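Local coordinates for protein digeranylgeranylglycerophospholipid reductase (Sulfolobus acidocaldarius, PDB 4OPC) that uses FAD to hydrogenate the double bonds of geranylgeranyl chains, yielding the saturated isoprenoid lipids of archaeal membranes, at residues F16-L30 with A305-L317. Residues are numbered along the deposited sequence; the frame is centred on the assembly and turned at random. Where two conformers were deposited one is given.
With FDA (dihydroflavine-adenine dinucleotide), chain B.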
ATOM      1  N   PHE A  16      -2.589  10.033   0.525  1.00 13.58           N
ATOM      2  CA  PHE A  16      -1.147  10.126   0.304  1.00 14.47           C
ATOM      3  C   PHE A  16      -0.791  10.009  -1.171  1.00 15.05           C
ATOM      4  O   PHE A  16       0.140  10.662  -1.639  1.00 14.24           O
ATOM      5  CB  PHE A  16      -0.387   9.069   1.107  1.00 15.11           C
ATOM      6  CG  PHE A  16       0.135   9.564   2.429  1.00 14.16           C
ATOM      7  CD1 PHE A  16      -0.709  10.192   3.338  1.00 16.74           C
ATOM      8  CD2 PHE A  16       1.464   9.383   2.771  1.00 16.81           C
ATOM      9  CE1 PHE A  16      -0.228  10.628   4.563  1.00 15.81           C
ATOM     10  CE2 PHE A  16       1.950   9.827   3.992  1.00 19.60           C
ATOM     11  CZ  PHE A  16       1.101  10.441   4.897  1.00 16.88           C
ATOM     12  N   ALA A  17      -1.536   9.196  -1.921  1.00 12.35           N
ATOM     13  CA  ALA A  17      -1.213   9.047  -3.336  1.00 11.98           C
ATOM     14  C   ALA A  17      -1.521  10.323  -4.117  1.00 13.26           C
ATOM     15  O   ALA A  17      -0.637  10.913  -4.735  1.00 12.09           O
ATOM     16  CB  ALA A  17      -1.947   7.850  -3.929  1.00 12.35           C
ATOM     17  N   GLY A  18      -2.771  10.776  -4.070  1.00 10.24           N
ATOM     18  CA  GLY A  18      -3.160  11.957  -4.825  1.00 11.97           C
ATOM     19  C   GLY A  18      -2.430  13.214  -4.403  1.00 12.47           C
ATOM     20  O   GLY A  18      -2.042  14.045  -5.245  1.00 13.12           O
ATOM     21  N   SER A  19      -2.254  13.374  -3.091  1.00 11.50           N
ATOM     22  CA  SER A  19      -1.569  14.560  -2.589  1.00 11.94           C
ATOM     23  C   SER A  19      -0.104  14.576  -3.018  1.00 14.61           C
ATOM     24  O   SER A  19       0.437  15.643  -3.316  1.00 14.13           O
ATOM     25  CB  SER A  19      -1.701  14.705  -1.067  1.00 14.29           C
ATOM     26  OG  SER A  19      -1.003  13.680  -0.386  1.00 15.83           O
ATOM     27  N   SER A  20       0.536  13.411  -3.064  1.00 13.35           N
ATOM     28  CA  SER A  20       1.916  13.304  -3.554  0.60 10.93           C
ATOM     29  C   SER A  20       2.006  13.711  -5.014  1.00 14.79           C
ATOM     30  O   SER A  20       2.894  14.450  -5.417  1.00 15.19           O
ATOM     31  CB  SER A  20       2.455  11.881  -3.385  0.60 14.55           C
ATOM     32  OG  SER A  20       2.742  11.618  -2.031  0.60 17.87           O
ATOM     33  N   ALA A  21       1.073  13.220  -5.819  1.00 13.84           N
ATOM     34  CA  ALA A  21       1.044  13.597  -7.231  1.00 13.36           C
ATOM     35  C   ALA A  21       0.885  15.114  -7.378  1.00 13.23           C
ATOM     36  O   ALA A  21       1.599  15.748  -8.168  1.00 14.77           O
ATOM     37  CB  ALA A  21      -0.080  12.859  -7.959  1.00 15.67           C
ATOM     38  N   ALA A  22      -0.043  15.692  -6.617  1.00 11.79           N
ATOM     39  CA  ALA A  22      -0.290  17.134  -6.678  1.00 12.39           C
ATOM     40  C   ALA A  22       0.971  17.904  -6.290  1.00 14.19           C
ATOM     41  O   ALA A  22       1.371  18.856  -6.975  1.00 14.90           O
ATOM     42  CB  ALA A  22      -1.440  17.512  -5.757  1.00 14.49           C
ATOM     43  N   TYR A  23       1.606  17.493  -5.193  1.00 14.92           N
ATOM     44  CA  TYR A  23       2.785  18.193  -4.716  1.00 13.94           C
ATOM     45  C   TYR A  23       3.922  18.111  -5.738  1.00 14.56           C
ATOM     46  O   TYR A  23       4.554  19.118  -6.065  1.00 16.29           O
ATOM     47  CB  TYR A  23       3.230  17.639  -3.362  1.00 15.45           C
ATOM     48  CG  TYR A  23       4.331  18.442  -2.734  1.00 16.20           C
ATOM     49  CD1 TYR A  23       4.050  19.607  -2.024  1.00 18.72           C
ATOM     50  CD2 TYR A  23       5.653  18.058  -2.861  1.00 20.76           C
ATOM     51  CE1 TYR A  23       5.060  20.358  -1.452  1.00 21.52           C
ATOM     52  CE2 TYR A  23       6.674  18.802  -2.288  1.00 29.46           C
ATOM     53  CZ  TYR A  23       6.368  19.947  -1.586  1.00 28.44           C
ATOM     54  OH  TYR A  23       7.373  20.691  -1.010  1.00 32.96           O
ATOM     55  N   GLN A  24       4.151  16.918  -6.270  1.00 14.35           N
ATOM     56  CA  GLN A  24       5.234  16.700  -7.222  1.00 14.50           C
ATOM     57  C   GLN A  24       5.014  17.399  -8.569  1.00 17.10           C
ATOM     58  O   GLN A  24       5.976  17.670  -9.280  1.00 19.16           O
ATOM     59  CB  GLN A  24       5.478  15.191  -7.423  1.00 15.82           C
ATOM     60  CG  GLN A  24       5.859  14.439  -6.153  1.00 16.70           C
ATOM     61  CD  GLN A  24       7.306  14.609  -5.750  1.00 20.17           C
ATOM     62  OE1 GLN A  24       7.999  15.518  -6.212  1.00 24.54           O
ATOM     63  NE2 GLN A  24       7.774  13.732  -4.872  1.00 22.06           N
ATOM     64  N   LEU A  25       3.758  17.668  -8.921  1.00 15.49           N
ATOM     65  CA  LEU A  25       3.450  18.367 -10.176  1.00 14.93           C
ATOM     66  C   LEU A  25       3.405  19.880 -10.029  1.00 16.59           C
ATOM     67  O   LEU A  25       3.317  20.598 -11.025  1.00 18.52           O
ATOM     68  CB  LEU A  25       2.125  17.884 -10.758  1.00 15.29           C
ATOM     69  CG  LEU A  25       2.159  16.515 -11.433  1.00 14.51           C
ATOM     70  CD1 LEU A  25       0.738  16.005 -11.623  1.00 21.27           C
ATOM     71  CD2 LEU A  25       2.903  16.586 -12.749  1.00 19.55           C
ATOM     72  N   SER A  26       3.485  20.366  -8.794  1.00 16.79           N
ATOM     73  CA  SER A  26       3.279  21.785  -8.527  1.00 16.51           C
ATOM     74  C   SER A  26       4.500  22.646  -8.884  1.00 15.81           C
ATOM     75  O   SER A  26       5.594  22.133  -9.116  1.00 19.87           O
ATOM     76  CB  SER A  26       2.865  21.994  -7.065  1.00 17.95           C
ATOM     77  OG  SER A  26       3.946  21.762  -6.179  1.00 18.39           O
ATOM     78  N   ARG A  27       4.296  23.962  -8.921  1.00 16.15           N
ATOM     79  CA  ARG A  27       5.326  24.927  -9.312  1.00 18.05           C
ATOM     80  C   ARG A  27       5.883  24.714 -10.717  1.00 17.53           C
ATOM     81  O   ARG A  27       7.015  25.089 -11.000  1.00 20.47           O
ATOM     82  CB  ARG A  27       6.476  24.967  -8.300  1.00 21.47           C
ATOM     83  CG  ARG A  27       6.162  25.742  -7.054  1.00 23.52           C
ATOM     84  CD  ARG A  27       7.407  26.249  -6.352  1.00 24.90           C
ATOM     85  NE  ARG A  27       7.012  27.045  -5.195  1.00 23.87           N
ATOM     86  CZ  ARG A  27       7.787  27.331  -4.161  1.00 23.75           C
ATOM     87  NH1 ARG A  27       9.048  26.921  -4.125  1.00 26.44           N
ATOM     88  NH2 ARG A  27       7.307  28.060  -3.159  1.00 27.36           N
ATOM     89  N   ARG A  28       5.074  24.148 -11.605  1.00 19.67           N
ATOM     90  CA  ARG A  28       5.540  23.887 -12.962  1.00 21.18           C
ATOM     91  C   ARG A  28       4.752  24.587 -14.067  1.00 21.98           C
ATOM     92  O   ARG A  28       5.061  24.424 -15.245  1.00 28.03           O
ATOM     93  CB  ARG A  28       5.615  22.386 -13.212  1.00 19.99           C
ATOM     94  CG  ARG A  28       6.789  21.767 -12.476  1.00 22.71           C
ATOM     95  CD  ARG A  28       6.786  20.265 -12.555  1.00 35.17           C
ATOM     96  NE  ARG A  28       7.939  19.717 -11.848  1.00 49.83           N
ATOM     97  CZ  ARG A  28       9.147  19.570 -12.383  1.00 47.19           C
ATOM     98  NH1 ARG A  28       9.370  19.919 -13.644  1.00 49.89           N
ATOM     99  NH2 ARG A  28      10.132  19.065 -11.657  1.00 38.95           N
ATOM    100  N   GLY A  29       3.754  25.375 -13.689  1.00 21.45           N
ATOM    101  CA  GLY A  29       2.987  26.127 -14.667  1.00 23.82           C
ATOM    102  C   GLY A  29       1.852  25.338 -15.302  1.00 23.91           C
ATOM    103  O   GLY A  29       1.237  25.805 -16.261  1.00 25.56           O
ATOM    104  N   LEU A  30       1.579  24.145 -14.782  1.00 20.08           N
ATOM    105  CA  LEU A  30       0.440  23.355 -15.239  1.00 18.16           C
ATOM    106  C   LEU A  30      -0.833  23.799 -14.531  1.00 18.33           C
ATOM    107  O   LEU A  30      -0.786  24.324 -13.419  1.00 21.97           O
ATOM    108  CB  LEU A  30       0.668  21.865 -14.975  1.00 19.57           C
ATOM    109  CG  LEU A  30       1.773  21.162 -15.767  1.00 21.35           C
ATOM    110  CD1 LEU A  30       1.940  19.745 -15.254  1.00 22.44           C
ATOM    111  CD2 LEU A  30       1.472  21.152 -17.260  1.00 24.93           C
ATOM    112  N   ALA A 305       2.547   4.562  -1.858  1.00 10.34           N
ATOM    113  CA  ALA A 305       1.622   5.536  -2.443  1.00 10.11           C
ATOM    114  C   ALA A 305       2.386   6.774  -2.886  1.00 11.49           C
ATOM    115  O   ALA A 305       2.176   7.272  -3.993  1.00 11.87           O
ATOM    116  CB  ALA A 305       0.553   5.932  -1.442  1.00 11.93           C
ATOM    117  N   MET A 306       3.249   7.291  -2.012  1.00 10.71           N
ATOM    118  CA  MET A 306       4.076   8.451  -2.372  1.00 12.39           C
ATOM    119  C   MET A 306       5.010   8.165  -3.550  1.00 12.28           C
ATOM    120  O   MET A 306       5.175   9.011  -4.424  1.00 13.10           O
ATOM    121  CB  MET A 306       4.868   8.957  -1.171  1.00 15.10           C
ATOM    122  CG  MET A 306       3.968   9.496  -0.056  1.00 13.97           C
ATOM    123  SD  MET A 306       4.852  10.411   1.207  1.00 21.14           S
ATOM    124  CE  MET A 306       5.639   9.009   1.945  1.00 18.08           C
ATOM    125  N   ILE A 307       5.607   6.976  -3.579  1.00 11.72           N
ATOM    126  CA  ILE A 307       6.427   6.597  -4.724  1.00 11.19           C
ATOM    127  C   ILE A 307       5.575   6.632  -5.995  1.00 11.74           C
ATOM    128  O   ILE A 307       5.997   7.160  -7.020  1.00 12.40           O
ATOM    129  CB  ILE A 307       7.047   5.202  -4.534  1.00 12.05           C
ATOM    130  CG1 ILE A 307       8.017   5.201  -3.344  1.00 13.14           C
ATOM    131  CG2 ILE A 307       7.747   4.774  -5.819  1.00 13.34           C
ATOM    132  CD1 ILE A 307       8.596   3.816  -3.031  1.00 14.08           C
ATOM    133  N   SER A 308       4.371   6.082  -5.936  1.00 11.24           N
ATOM    134  CA  SER A 308       3.526   6.080  -7.124  1.00 12.87           C
ATOM    135  C   SER A 308       3.149   7.504  -7.572  1.00 11.95           C
ATOM    136  O   SER A 308       3.077   7.755  -8.765  1.00 11.68           O
ATOM    137  CB  SER A 308       2.303   5.154  -6.953  1.00 12.59           C
ATOM    138  OG  SER A 308       1.347   5.678  -6.038  1.00 12.05           O
ATOM    139  N   GLY A 309       2.958   8.429  -6.632  1.00 11.20           N
ATOM    140  CA  GLY A 309       2.687   9.811  -6.996  1.00 11.98           C
ATOM    141  C   GLY A 309       3.879  10.459  -7.673  1.00 13.95           C
ATOM    142  O   GLY A 309       3.722  11.228  -8.636  1.00 14.43           O
ATOM    143  N   TYR A 310       5.072  10.183  -7.151  1.00 13.81           N
ATOM    144  CA  TYR A 310       6.318  10.621  -7.762  1.00 13.99           C
ATOM    145  C   TYR A 310       6.431  10.112  -9.203  1.00 12.54           C
ATOM    146  O   TYR A 310       6.737  10.879 -10.114  1.00 13.38           O
ATOM    147  CB  TYR A 310       7.502  10.167  -6.893  1.00 14.73           C
ATOM    148  CG  TYR A 310       8.864  10.201  -7.555  1.00 16.95           C
ATOM    149  CD1 TYR A 310       9.658  11.330  -7.487  1.00 21.39           C
ATOM    150  CD2 TYR A 310       9.362   9.082  -8.221  1.00 19.20           C
ATOM    151  CE1 TYR A 310      10.908  11.359  -8.088  1.00 28.91           C
ATOM    152  CE2 TYR A 310      10.603   9.100  -8.822  1.00 24.09           C
ATOM    153  CZ  TYR A 310      11.370  10.243  -8.753  1.00 27.91           C
ATOM    154  OH  TYR A 310      12.612  10.270  -9.347  1.00 37.31           O
ATOM    155  N   CYS A 311       6.178   8.825  -9.410  1.00 12.13           N
ATOM    156  CA  CYS A 311       6.309   8.261 -10.753  1.00 12.68           C
ATOM    157  C   CYS A 311       5.245   8.816 -11.685  1.00 13.94           C
ATOM    158  O   CYS A 311       5.504   9.032 -12.868  1.00 14.55           O
ATOM    159  CB  CYS A 311       6.210   6.735 -10.711  1.00 12.24           C
ATOM    160  SG  CYS A 311       7.676   5.920  -9.987  1.00 15.28           S
ATOM    161  N   ALA A 312       4.046   9.053 -11.160  1.00 12.71           N
ATOM    162  CA  ALA A 312       2.998   9.642 -11.978  1.00 11.79           C
ATOM    163  C   ALA A 312       3.378  11.036 -12.443  1.00 12.72           C
ATOM    164  O   ALA A 312       3.197  11.379 -13.613  1.00 12.85           O
ATOM    165  CB  ALA A 312       1.685   9.681 -11.218  1.00 13.90           C
ATOM    166  N   ALA A 313       3.900  11.841 -11.527  1.00 12.84           N
ATOM    167  CA  ALA A 313       4.308  13.194 -11.880  1.00 13.90           C
ATOM    168  C   ALA A 313       5.384  13.161 -12.964  1.00 14.83           C
ATOM    169  O   ALA A 313       5.337  13.938 -13.932  1.00 16.56           O
ATOM    170  CB  ALA A 313       4.802  13.928 -10.659  1.00 16.54           C
ATOM    171  N   LYS A 314       6.350  12.259 -12.816  1.00 16.06           N
ATOM    172  CA  LYS A 314       7.423  12.146 -13.807  1.00 17.95           C
ATOM    173  C   LYS A 314       6.886  11.784 -15.192  1.00 15.88           C
ATOM    174  O   LYS A 314       7.294  12.371 -16.204  1.00 19.26           O
ATOM    175  CB  LYS A 314       8.436  11.091 -13.370  1.00 19.45           C
ATOM    176  CG  LYS A 314       9.543  11.611 -12.480  1.00 39.31           C
ATOM    177  CD  LYS A 314      10.555  10.510 -12.189  1.00 52.29           C
ATOM    178  CE  LYS A 314      11.031   9.842 -13.472  1.00 45.81           C
ATOM    179  NZ  LYS A 314      12.169   8.910 -13.229  1.00 53.95           N
ATOM    180  N   ALA A 315       5.976  10.820 -15.239  1.00 15.31           N
ATOM    181  CA  ALA A 315       5.410  10.353 -16.494  1.00 15.05           C
ATOM    182  C   ALA A 315       4.581  11.448 -17.160  1.00 16.81           C
ATOM    183  O   ALA A 315       4.612  11.617 -18.384  1.00 16.13           O
ATOM    184  CB  ALA A 315       4.562   9.107 -16.252  1.00 17.02           C
ATOM    185  N   ILE A 316       3.841  12.191 -16.349  1.00 14.53           N
ATOM    186  CA  ILE A 316       2.992  13.256 -16.862  1.00 15.89           C
ATOM    187  C   ILE A 316       3.826  14.389 -17.441  1.00 19.03           C
ATOM    188  O   ILE A 316       3.528  14.890 -18.530  1.00 16.95           O
ATOM    189  CB  ILE A 316       2.035  13.745 -15.771  1.00 14.08           C
ATOM    190  CG1 ILE A 316       0.966  12.680 -15.548  1.00 13.88           C
ATOM    191  CG2 ILE A 316       1.388  15.076 -16.149  1.00 16.13           C
ATOM    192  CD1 ILE A 316       0.169  12.871 -14.281  1.00 14.76           C
ATOM    193  N   LEU A 317       4.895  14.765 -16.741  1.00 15.10           N
ATOM    194  CA  LEU A 317       5.783  15.801 -17.261  1.00 17.30           C
ATOM    195  C   LEU A 317       6.386  15.381 -18.600  1.00 20.00           C
ATOM    196  O   LEU A 317       6.497  16.203 -19.511  1.00 21.53           O
ATOM    197  CB  LEU A 317       6.858  16.168 -16.236  1.00 22.42           C
ATOM    198  CG  LEU A 317       6.284  16.828 -14.978  1.00 19.78           C
ATOM    199  CD1 LEU A 317       7.344  16.964 -13.895  1.00 26.91           C
ATOM    200  CD2 LEU A 317       5.650  18.178 -15.295  1.00 27.75           C
TER
HETATM  201  PA  FDA B 501      -6.776   6.704   0.406  1.00 11.70           P
HETATM  202  O1A FDA B 501      -7.878   5.733   0.579  1.00 12.00           O
HETATM  203  O2A FDA B 501      -6.034   7.157   1.658  1.00 12.71           O
HETATM  204  O5B FDA B 501      -7.337   8.000  -0.309  1.00 11.03           O
HETATM  205  C5B FDA B 501      -8.290   7.889  -1.384  1.00 11.04           C
HETATM  206  C4B FDA B 501      -9.046   9.190  -1.447  1.00 11.70           C
HETATM  207  O4B FDA B 501      -9.876   9.204  -2.627  1.00 11.74           O
HETATM  208  C3B FDA B 501      -9.974   9.460  -0.257  1.00 12.68           C
HETATM  209  O3B FDA B 501      -9.614  10.669   0.409  1.00 12.98           O
HETATM  210  C2B FDA B 501     -11.383   9.465  -0.880  1.00 12.65           C
HETATM  211  O2B FDA B 501     -12.257  10.387  -0.249  1.00 13.64           O
HETATM  212  C1B FDA B 501     -11.086   9.867  -2.317  1.00 11.82           C
HETATM  213  N9A FDA B 501     -12.043   9.452  -3.334  1.00 11.73           N
HETATM  214  C8A FDA B 501     -12.422   8.169  -3.645  1.00 11.96           C
HETATM  215  N7A FDA B 501     -13.242   8.088  -4.668  1.00 11.86           N
HETATM  216  C5A FDA B 501     -13.404   9.408  -5.063  1.00 11.31           C
HETATM  217  C6A FDA B 501     -14.114   9.997  -6.127  1.00 11.73           C
HETATM  218  N6A FDA B 501     -14.778   9.301  -7.052  1.00 13.27           N
HETATM  219  N1A FDA B 501     -14.024  11.333  -6.272  1.00 11.89           N
HETATM  220  C2A FDA B 501     -13.325  12.034  -5.373  1.00 12.57           C
HETATM  221  N3A FDA B 501     -12.584  11.588  -4.356  1.00 12.19           N
HETATM  222  C4A FDA B 501     -12.645  10.254  -4.273  1.00 11.53           C
HETATM  223  N1  FDA B 501       0.221   1.895   5.377  1.00 10.95           N
HETATM  224  C2  FDA B 501       1.386   2.368   5.928  1.00 11.33           C
HETATM  225  O2  FDA B 501       2.269   2.858   5.231  1.00 11.95           O
HETATM  226  N3  FDA B 501       1.505   2.301   7.291  1.00 11.51           N
HETATM  227  C4  FDA B 501       0.631   1.705   8.176  1.00 11.85           C
HETATM  228  O4  FDA B 501       0.802   1.840   9.386  1.00 12.91           O
HETATM  229  C4X FDA B 501      -0.521   1.178   7.552  1.00 11.30           C
HETATM  230  N5  FDA B 501      -1.480   0.594   8.327  1.00 11.23           N
HETATM  231  C5X FDA B 501      -2.743   0.373   7.818  1.00 10.87           C
HETATM  232  C6  FDA B 501      -3.795   0.044   8.660  1.00 11.82           C
HETATM  233  C7  FDA B 501      -5.091  -0.095   8.187  1.00 11.46           C
HETATM  234  C7M FDA B 501      -6.214  -0.323   9.165  1.00 12.64           C
HETATM  235  C8  FDA B 501      -5.342   0.055   6.815  1.00 11.22           C
HETATM  236  C8M FDA B 501      -6.753  -0.020   6.279  1.00 13.20           C
HETATM  237  C9  FDA B 501      -4.284   0.366   5.958  1.00 10.98           C
HETATM  238  C9A FDA B 501      -2.995   0.548   6.446  1.00 10.94           C
HETATM  239  N10 FDA B 501      -1.908   0.904   5.615  1.00 10.59           N
HETATM  240  C10 FDA B 501      -0.728   1.327   6.187  1.00 11.36           C
HETATM  241  C1' FDA B 501      -2.093   1.149   4.163  1.00 10.80           C
HETATM  242  C2' FDA B 501      -2.247   2.655   3.880  1.00 11.01           C
HETATM  243  O2' FDA B 501      -3.155   3.252   4.810  1.00 11.03           O
HETATM  244  C3' FDA B 501      -2.785   2.880   2.464  1.00 11.05           C
HETATM  245  O3' FDA B 501      -2.026   2.078   1.569  1.00 10.86           O
HETATM  246  C4' FDA B 501      -2.689   4.323   1.948  1.00 11.09           C
HETATM  247  O4' FDA B 501      -3.194   5.257   2.901  1.00 11.32           O
HETATM  248  C5' FDA B 501      -3.412   4.482   0.631  1.00 10.85           C
HETATM  249  O5' FDA B 501      -3.395   5.866   0.225  1.00 10.69           O
HETATM  250  P   FDA B 501      -4.237   6.324  -1.044  1.00 10.86           P
HETATM  251  O1P FDA B 501      -3.998   7.768  -1.205  1.00 10.79           O
HETATM  252  O2P FDA B 501      -3.981   5.420  -2.241  1.00 10.79           O
HETATM  253  O3P FDA B 501      -5.761   6.035  -0.652  1.00 10.86           O
HETATM  254  O   HOH W   1       5.994  11.687  -3.706  1.00 19.06           O
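Phe16 begins the helix that follows the glycine-rich turn of the Rossmann-type FAD fold, and its ring lies side by side with Met306 in a Met-aromatic contact, SD 4.9 Å from the ring centroid and oblique to it; Lys302 adds a cation-pi contact. At Ala17 the small methyl meets Ala305 CB while the backbone N gives a nearly straight 2.9 Å hydrogen bond (165°) to O1P of the flavin cofactor. In the conformer given, Ser20 OG sits beside its own backbone N and bonds Phe16 O, which also accepts from Ser20 N. The backbones come nearest where Ala21 faces Gly309, CA to CA 4.1 Å, an approach that glycine allows because a CB there would run into Ser20 CB and Ala21 N. Gln24 lays CB on Ala313 CB (3.5 Å), then bends at chi2 (-79°), bringing NE2 to the edge of the Tyr310 ring; this amide nitrogen bonds Leu60 O and a water that bridges to Met306 O. Leu25 spreads its branches over Ala313, Ile316 and Leu317, CD2 lying 4.0 Å from Ile316 CG2, and an alanine here would probably leave a gap beside these three residues. Leu317 offers its methyls to different partners, CD1 over one guanidinium face of exposed Arg28, CD2 to apolar Leu30, as the contact passes from core to surface. The segment axes, 7.5 Å apart at closest approach and 38° from parallel, share no direct hydrogen bond, so small residues and shape, with one water bridge, set the phosphate-binding helix against helix 302-322.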